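Local coordinates for probable adhesion protein (Pseudomonas aeruginosa PAO1, PDB 6R3Z) that probably serves as the solute-binding protein of a metal transport system, binding ferrous iron and also manganese and nickel, at residues L245-S249 with T271-A275; V31-P35 with D49-I53. All blocks are in the same frame, centred on the assembly; numbering follows the deposited sequence.

Contact 1 of 2, residues L245-S249 with T271-A275; sequences LYSLS and TVVRA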
ATOM      1  N   LEU A 245      11.048  -3.424  18.353  1.00 27.76           N
ATOM      2  CA  LEU A 245      10.900  -3.600  16.920  1.00 28.01           C
ATOM      3  C   LEU A 245       9.771  -4.567  16.522  1.00 29.07           C
ATOM      4  O   LEU A 245       9.671  -5.679  17.048  1.00 27.72           O
ATOM      5  CB  LEU A 245      12.248  -4.075  16.328  1.00 29.70           C
ATOM      6  CG  LEU A 245      12.274  -4.447  14.840  1.00 35.77           C
ATOM      7  CD1 LEU A 245      12.211  -3.220  13.977  1.00 35.76           C
ATOM      8  CD2 LEU A 245      13.508  -5.287  14.512  1.00 41.67           C
ATOM      9  N   TYR A 246       8.950  -4.124  15.560  1.00 25.03           N
ATOM     10  CA  TYR A 246       7.890  -4.895  14.918  1.00 23.87           C
ATOM     11  C   TYR A 246       8.082  -4.680  13.411  1.00 27.38           C
ATOM     12  O   TYR A 246       8.780  -3.739  13.016  1.00 27.48           O
ATOM     13  CB  TYR A 246       6.493  -4.435  15.373  1.00 24.02           C
ATOM     14  CG  TYR A 246       6.279  -4.554  16.867  1.00 24.74           C
ATOM     15  CD1 TYR A 246       6.629  -3.516  17.725  1.00 26.65           C
ATOM     16  CD2 TYR A 246       5.699  -5.695  17.424  1.00 25.11           C
ATOM     17  CE1 TYR A 246       6.432  -3.611  19.099  1.00 27.21           C
ATOM     18  CE2 TYR A 246       5.498  -5.801  18.807  1.00 25.32           C
ATOM     19  CZ  TYR A 246       5.884  -4.759  19.639  1.00 29.56           C
ATOM     20  OH  TYR A 246       5.706  -4.789  21.001  1.00 31.33           O
ATOM     21  N   SER A 247       7.541  -5.572  12.586  1.00 22.71           N
ATOM     22  CA  SER A 247       7.687  -5.453  11.148  1.00 22.92           C
ATOM     23  C   SER A 247       6.328  -5.544  10.461  1.00 24.92           C
ATOM     24  O   SER A 247       5.430  -6.280  10.912  1.00 23.10           O
ATOM     25  CB  SER A 247       8.653  -6.505  10.615  1.00 28.01           C
ATOM     26  OG  SER A 247       9.948  -6.334  11.168  1.00 37.24           O
ATOM     27  N   LEU A 248       6.187  -4.752   9.395  1.00 22.45           N
ATOM     28  CA  LEU A 248       4.982  -4.634   8.589  1.00 21.77           C
ATOM     29  C   LEU A 248       5.259  -4.889   7.118  1.00 23.84           C
ATOM     30  O   LEU A 248       6.401  -4.756   6.652  1.00 20.79           O
ATOM     31  CB  LEU A 248       4.339  -3.246   8.780  1.00 21.69           C
ATOM     32  CG  LEU A 248       3.907  -2.837  10.202  1.00 25.02           C
ATOM     33  CD1 LEU A 248       3.431  -1.400  10.209  1.00 25.06           C
ATOM     34  CD2 LEU A 248       2.794  -3.772  10.769  1.00 25.54           C
ATOM     35  N   SER A 249       4.193  -5.227   6.390  1.00 20.24           N
ATOM     36  CA  SER A 249       4.246  -5.490   4.972  1.00 21.08           C
ATOM     37  C   SER A 249       3.735  -4.296   4.163  1.00 23.25           C
ATOM     38  O   SER A 249       2.630  -3.808   4.397  1.00 22.60           O
ATOM     39  CB  SER A 249       3.439  -6.737   4.622  1.00 24.58           C
ATOM     40  OG  SER A 249       3.462  -6.953   3.220  1.00 24.05           O
ATOM     41  N   THR A 271      -0.295  -7.000  13.928  1.00 22.17           N
ATOM     42  CA  THR A 271       1.006  -6.567  14.449  1.00 21.37           C
ATOM     43  C   THR A 271       0.866  -5.215  15.169  1.00 22.65           C
ATOM     44  O   THR A 271       1.397  -5.062  16.270  1.00 21.52           O
ATOM     45  CB  THR A 271       2.056  -6.578  13.324  1.00 23.68           C
ATOM     46  OG1 THR A 271       2.235  -7.943  12.886  1.00 23.25           O
ATOM     47  CG2 THR A 271       3.402  -5.982  13.772  1.00 25.05           C
ATOM     48  N   VAL A 272       0.097  -4.269  14.585  1.00 19.56           N
ATOM     49  CA  VAL A 272      -0.141  -2.973  15.234  1.00 19.66           C
ATOM     50  C   VAL A 272      -0.870  -3.209  16.570  1.00 22.48           C
ATOM     51  O   VAL A 272      -0.471  -2.630  17.583  1.00 20.90           O
ATOM     52  CB  VAL A 272      -0.888  -1.968  14.320  1.00 23.22           C
ATOM     53  CG1 VAL A 272      -1.182  -0.662  15.067  1.00 23.82           C
ATOM     54  CG2 VAL A 272      -0.067  -1.685  13.052  1.00 22.55           C
ATOM     55  N   VAL A 273      -1.924  -4.066  16.562  1.00 19.70           N
ATOM     56  CA  VAL A 273      -2.657  -4.393  17.786  1.00 19.11           C
ATOM     57  C   VAL A 273      -1.710  -5.007  18.827  1.00 22.98           C
ATOM     58  O   VAL A 273      -1.735  -4.599  19.982  1.00 23.19           O
ATOM     59  CB  VAL A 273      -3.894  -5.282  17.503  1.00 22.21           C
ATOM     60  CG1 VAL A 273      -4.448  -5.906  18.792  1.00 22.27           C
ATOM     61  CG2 VAL A 273      -4.979  -4.482  16.784  1.00 21.53           C
ATOM     62  N   ARG A 274      -0.870  -5.965  18.414  1.00 22.53           N
ATOM     63  CA  ARG A 274       0.103  -6.607  19.331  1.00 22.99           C
ATOM     64  C   ARG A 274       1.047  -5.567  19.970  1.00 24.60           C
ATOM     65  O   ARG A 274       1.255  -5.607  21.187  1.00 24.39           O
ATOM     66  CB  ARG A 274       0.919  -7.693  18.622  1.00 22.73           C
ATOM     67  CG  ARG A 274       1.757  -8.505  19.610  1.00 28.55           C
ATOM     68  CD  ARG A 274       2.310  -9.784  19.011  1.00 31.91           C
ATOM     69  NE  ARG A 274       3.225  -9.523  17.900  1.00 31.09           N
ATOM     70  CZ  ARG A 274       4.540  -9.360  18.026  1.00 45.53           C
ATOM     71  NH1 ARG A 274       5.293  -9.148  16.953  1.00 32.98           N
ATOM     72  NH2 ARG A 274       5.116  -9.423  19.226  1.00 34.73           N
ATOM     73  N   ALA A 275       1.580  -4.624  19.161  1.00 21.17           N
ATOM     74  CA  ALA A 275       2.466  -3.545  19.642  1.00 21.84           C
ATOM     75  C   ALA A 275       1.747  -2.721  20.732  1.00 26.15           C
ATOM     76  O   ALA A 275       2.327  -2.446  21.793  1.00 26.80           O
ATOM     77  CB  ALA A 275       2.870  -2.650  18.480  1.00 22.37           C
TER
HETATM   78  O   HOH W   1       4.996  -2.504  22.391  1.00 30.03           O
HETATM   79  O   HOH W   2       3.286  -7.819  10.402  1.00 28.57           O

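Contact 2 of 2, residues V31-P35 with D49-I53; sequences VPLIP and DIKRI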
ATOM      1  N   VAL A  31      -3.851  -7.777 -15.670  1.00 23.25           N
ATOM      2  CA  VAL A  31      -2.493  -7.906 -16.191  1.00 23.53           C
ATOM      3  C   VAL A  31      -1.504  -7.016 -15.442  1.00 25.96           C
ATOM      4  O   VAL A  31      -1.544  -5.805 -15.629  1.00 26.05           O
ATOM      5  CB  VAL A  31      -2.435  -7.653 -17.738  1.00 28.10           C
ATOM      6  CG1 VAL A  31      -1.046  -7.959 -18.303  1.00 28.21           C
ATOM      7  CG2 VAL A  31      -3.517  -8.428 -18.498  1.00 28.59           C
ATOM      8  N   PRO A  32      -0.555  -7.577 -14.655  1.00 25.20           N
ATOM      9  CA  PRO A  32       0.447  -6.721 -13.995  1.00 24.42           C
ATOM     10  C   PRO A  32       1.375  -6.098 -15.034  1.00 28.47           C
ATOM     11  O   PRO A  32       1.767  -6.768 -16.003  1.00 27.86           O
ATOM     12  CB  PRO A  32       1.220  -7.696 -13.096  1.00 26.40           C
ATOM     13  CG  PRO A  32       0.323  -8.903 -12.982  1.00 31.01           C
ATOM     14  CD  PRO A  32      -0.334  -8.992 -14.319  1.00 27.13           C
ATOM     15  N   LEU A  33       1.673  -4.804 -14.855  1.00 24.55           N
ATOM     16  CA  LEU A  33       2.548  -4.076 -15.773  1.00 25.76           C
ATOM     17  C   LEU A  33       3.991  -4.474 -15.584  1.00 29.49           C
ATOM     18  O   LEU A  33       4.790  -4.373 -16.527  1.00 29.31           O
ATOM     19  CB  LEU A  33       2.389  -2.570 -15.597  1.00 26.07           C
ATOM     20  CG  LEU A  33       1.584  -1.854 -16.692  1.00 31.50           C
ATOM     21  CD1 LEU A  33       0.113  -2.313 -16.697  1.00 31.86           C
ATOM     22  CD2 LEU A  33       1.628  -0.339 -16.481  1.00 32.21           C
ATOM     23  N   ILE A  34       4.346  -4.861 -14.356  1.00 26.48           N
ATOM     24  CA  ILE A  34       5.729  -5.254 -14.042  1.00 28.13           C
ATOM     25  C   ILE A  34       5.747  -6.656 -13.400  1.00 32.43           C
ATOM     26  O   ILE A  34       4.782  -7.013 -12.712  1.00 29.26           O
ATOM     27  CB  ILE A  34       6.506  -4.166 -13.230  1.00 31.74           C
ATOM     28  CG1 ILE A  34       6.114  -4.116 -11.735  1.00 32.10           C
ATOM     29  CG2 ILE A  34       6.367  -2.784 -13.888  1.00 32.77           C
ATOM     30  CD1 ILE A  34       6.952  -3.089 -10.851  1.00 29.48           C
ATOM     31  N   PRO A  35       6.808  -7.465 -13.613  1.00 31.72           N
ATOM     32  CA  PRO A  35       6.813  -8.827 -13.041  1.00 31.27           C
ATOM     33  C   PRO A  35       6.840  -8.853 -11.512  1.00 34.11           C
ATOM     34  O   PRO A  35       7.235  -7.881 -10.858  1.00 31.79           O
ATOM     35  CB  PRO A  35       8.094  -9.456 -13.613  1.00 33.95           C
ATOM     36  CG  PRO A  35       8.448  -8.622 -14.791  1.00 38.94           C
ATOM     37  CD  PRO A  35       8.007  -7.233 -14.449  1.00 34.81           C
ATOM     38  N   ASP A  49       8.102  -4.957 -20.883  1.00 28.32           N
ATOM     39  CA  ASP A  49       6.928  -4.530 -20.112  1.00 26.93           C
ATOM     40  C   ASP A  49       6.135  -3.438 -20.807  1.00 30.55           C
ATOM     41  O   ASP A  49       4.904  -3.469 -20.777  1.00 29.24           O
ATOM     42  CB  ASP A  49       7.327  -4.141 -18.686  1.00 28.31           C
ATOM     43  CG  ASP A  49       8.082  -5.229 -17.929  1.00 34.51           C
ATOM     44  OD1 ASP A  49       7.831  -6.425 -18.195  1.00 34.14           O
ATOM     45  OD2 ASP A  49       8.952  -4.884 -17.108  1.00 36.11           O
ATOM     46  N   ILE A  50       6.829  -2.503 -21.479  1.00 28.63           N
ATOM     47  CA  ILE A  50       6.188  -1.441 -22.259  1.00 28.34           C
ATOM     48  C   ILE A  50       5.380  -2.066 -23.408  1.00 32.30           C
ATOM     49  O   ILE A  50       4.253  -1.627 -23.670  1.00 31.01           O
ATOM     50  CB  ILE A  50       7.237  -0.403 -22.744  1.00 30.98           C
ATOM     51  CG1 ILE A  50       7.826   0.365 -21.538  1.00 30.07           C
ATOM     52  CG2 ILE A  50       6.644   0.563 -23.790  1.00 32.24           C
ATOM     53  CD1 ILE A  50       9.150   1.115 -21.822  1.00 32.30           C
ATOM     54  N   LYS A  51       5.935  -3.130 -24.047  1.00 30.71           N
ATOM     55  CA  LYS A  51       5.279  -3.847 -25.154  1.00 31.34           C
ATOM     56  C   LYS A  51       3.896  -4.356 -24.737  1.00 33.75           C
ATOM     57  O   LYS A  51       2.957  -4.248 -25.521  1.00 33.65           O
ATOM     58  CB  LYS A  51       6.161  -5.015 -25.655  1.00 34.90           C
ATOM     59  CG  LYS A  51       5.623  -5.740 -26.892  1.00 47.59           C
ATOM     60  CD  LYS A  51       5.620  -4.880 -28.164  1.00 58.03           C
ATOM     61  CE  LYS A  51       5.012  -5.595 -29.347  1.00 68.09           C
ATOM     62  NZ  LYS A  51       5.836  -6.756 -29.788  1.00 78.82           N
ATOM     63  N   ARG A  52       3.781  -4.873 -23.495  1.00 30.80           N
ATOM     64  CA  ARG A  52       2.550  -5.450 -22.921  1.00 30.78           C
ATOM     65  C   ARG A  52       1.357  -4.499 -22.881  1.00 33.14           C
ATOM     66  O   ARG A  52       0.211  -4.943 -23.020  1.00 33.02           O
ATOM     67  CB  ARG A  52       2.826  -5.986 -21.517  1.00 34.26           C
ATOM     68  CG  ARG A  52       3.305  -7.420 -21.529  1.00 50.37           C
ATOM     69  CD  ARG A  52       2.891  -8.154 -20.265  1.00 61.28           C
ATOM     70  NE  ARG A  52       3.714  -7.775 -19.115  1.00 68.67           N
ATOM     71  CZ  ARG A  52       4.888  -8.326 -18.814  1.00 74.73           C
ATOM     72  NH1 ARG A  52       5.398  -9.283 -19.582  1.00 58.17           N
ATOM     73  NH2 ARG A  52       5.556  -7.928 -17.743  1.00 58.45           N
ATOM     74  N   ILE A  53       1.625  -3.195 -22.699  1.00 29.37           N
ATOM     75  CA  ILE A  53       0.593  -2.150 -22.633  1.00 28.33           C
ATOM     76  C   ILE A  53      -0.246  -2.113 -23.930  1.00 32.99           C
ATOM     77  O   ILE A  53      -1.460  -1.926 -23.858  1.00 33.20           O
ATOM     78  CB  ILE A  53       1.204  -0.781 -22.220  1.00 30.30           C
ATOM     79  CG1 ILE A  53       1.708  -0.863 -20.760  1.00 30.72           C
ATOM     80  CG2 ILE A  53       0.198   0.379 -22.388  1.00 29.11           C
ATOM     81  CD1 ILE A  53       2.617   0.244 -20.300  1.00 33.93           C
TER

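Contact 1 of 2, residues L245-S249 with T271-A275
Tyr-246 on Ala-275 is the main join in this packing of an edge strand against a helix. The strand is 244-248, at the border of a four-stranded parallel sheet. The helix is 260-277, which follows it in the chain. The two short segments run nearly antiparallel, at 164°, with their axes 9.1 Å apart.

Ala-275 CB sits over the centre of the Tyr-246 ring, 3.8 Å from the centroid and 12° off the normal. This is a CH-pi contact. Tyr-246 has CG beside its backbone N (chi1 -59°), and the ring reaches out to the helix. Arg-274 comes to the ring from its edge, with NH1 3.5 Å from Tyr-246 CD2. The guanidinium turns a face to that edge, and Tyr-246 CE2 lies over it, toward the rim. A bend at chi3 in an otherwise extended chain brings the group there. Its NH2 forms a salt bridge with Glu-278, whose carboxylate also accepts the hydrogen bond of Tyr-246 OH.

At the other end, Thr-271 CG2 touches Tyr-246 CB and lies 3.8 Å from Leu-248 CD2. Leu-248 and Thr-271 pass alongside in opposite directions. Two waters link the segments. One donates to Tyr-246 OH and, at 2.7 Å, to Ala-275 O. The other donates to Ser-247 O and also bonds Thr-271 OG1, whose further partner is Arg-267 O.

The strand ends just before the metal ligand His-250, and the Leu-248 side chain is about 11 Å from the nickel ion. Strand 220-226 pairs with this strand through backbone bonds at Tyr-246 and Leu-248. On the helix, Val-272 packs on Leu-183 and Leu-184 of helix 181-185.

Contact 2 of 2, residues V31-P35 with D49-I53
The carboxylate of Asp-49, set against the Pro-35 ring, is gripped at both oxygens. OD2 takes a salt bridge from Arg-46 NE and a hydrogen bond from Tyr-43 OH. OD1 is held by Arg-52, three residues further on, with NH2 at 2.8 Å. The bend of Arg-52 at chi3 (-76°) turns its guanidinium back toward Asp-49. Three groups thus fix the carboxylate, and the two arginines probably favour its charged form.

Across the contact, Pro-35 CD meets Asp-49 OD2 at 3.7 Å and lies at the edge of the Arg-52 guanidinium. Leu-33 O faces Asp-49 CB at 3.3 Å. This oxygen is buried and has no hydrogen-bond partner in the model. Arg-52 NH2 comes no closer to Leu-33 O than 3.8 Å, which is too long to help. Arg-52 NE is just as far from Pro-32 O.

An apolar contact accompanies these. Leu-33 CD2 touches Ile-53 CD1 at 4.0 Å, and the two side chains cross at about a right angle.

Leu-33 to Pro-35 lead out of strand 29-32 into a beta-alpha-beta crossover. Helix 47-53 lies between strand 29-32 and strand 58-61, and strand 8-11 sits between those strands in the sheet. Val-31 and Leu-33 bond by backbone to strand 8-11. Helix 68-76 adds Ala-70 against Leu-33 and Met-73 against both Asp-49 and Ile-53.

In the fold
Contact 1 sets an edge strand against a helix; contact 2 is made mostly by the loop that leaves an edge strand. They share no element, and each belongs to its own four-stranded parallel sheet. Their centres lie 33 Å apart, on opposite sides of the chain's centre. Both are partly buried, but contact 1 has an exposed arginine at its margin, while no touching residue of contact 2 is exposed. Contact 1 is a ring face on a small residue, with waters bridging the segments. Contact 2 has no aromatic ring and no bridging water; a carboxylate braced by two arginines and a tyrosine lies against a proline, and a buried carbonyl oxygen is left without a partner.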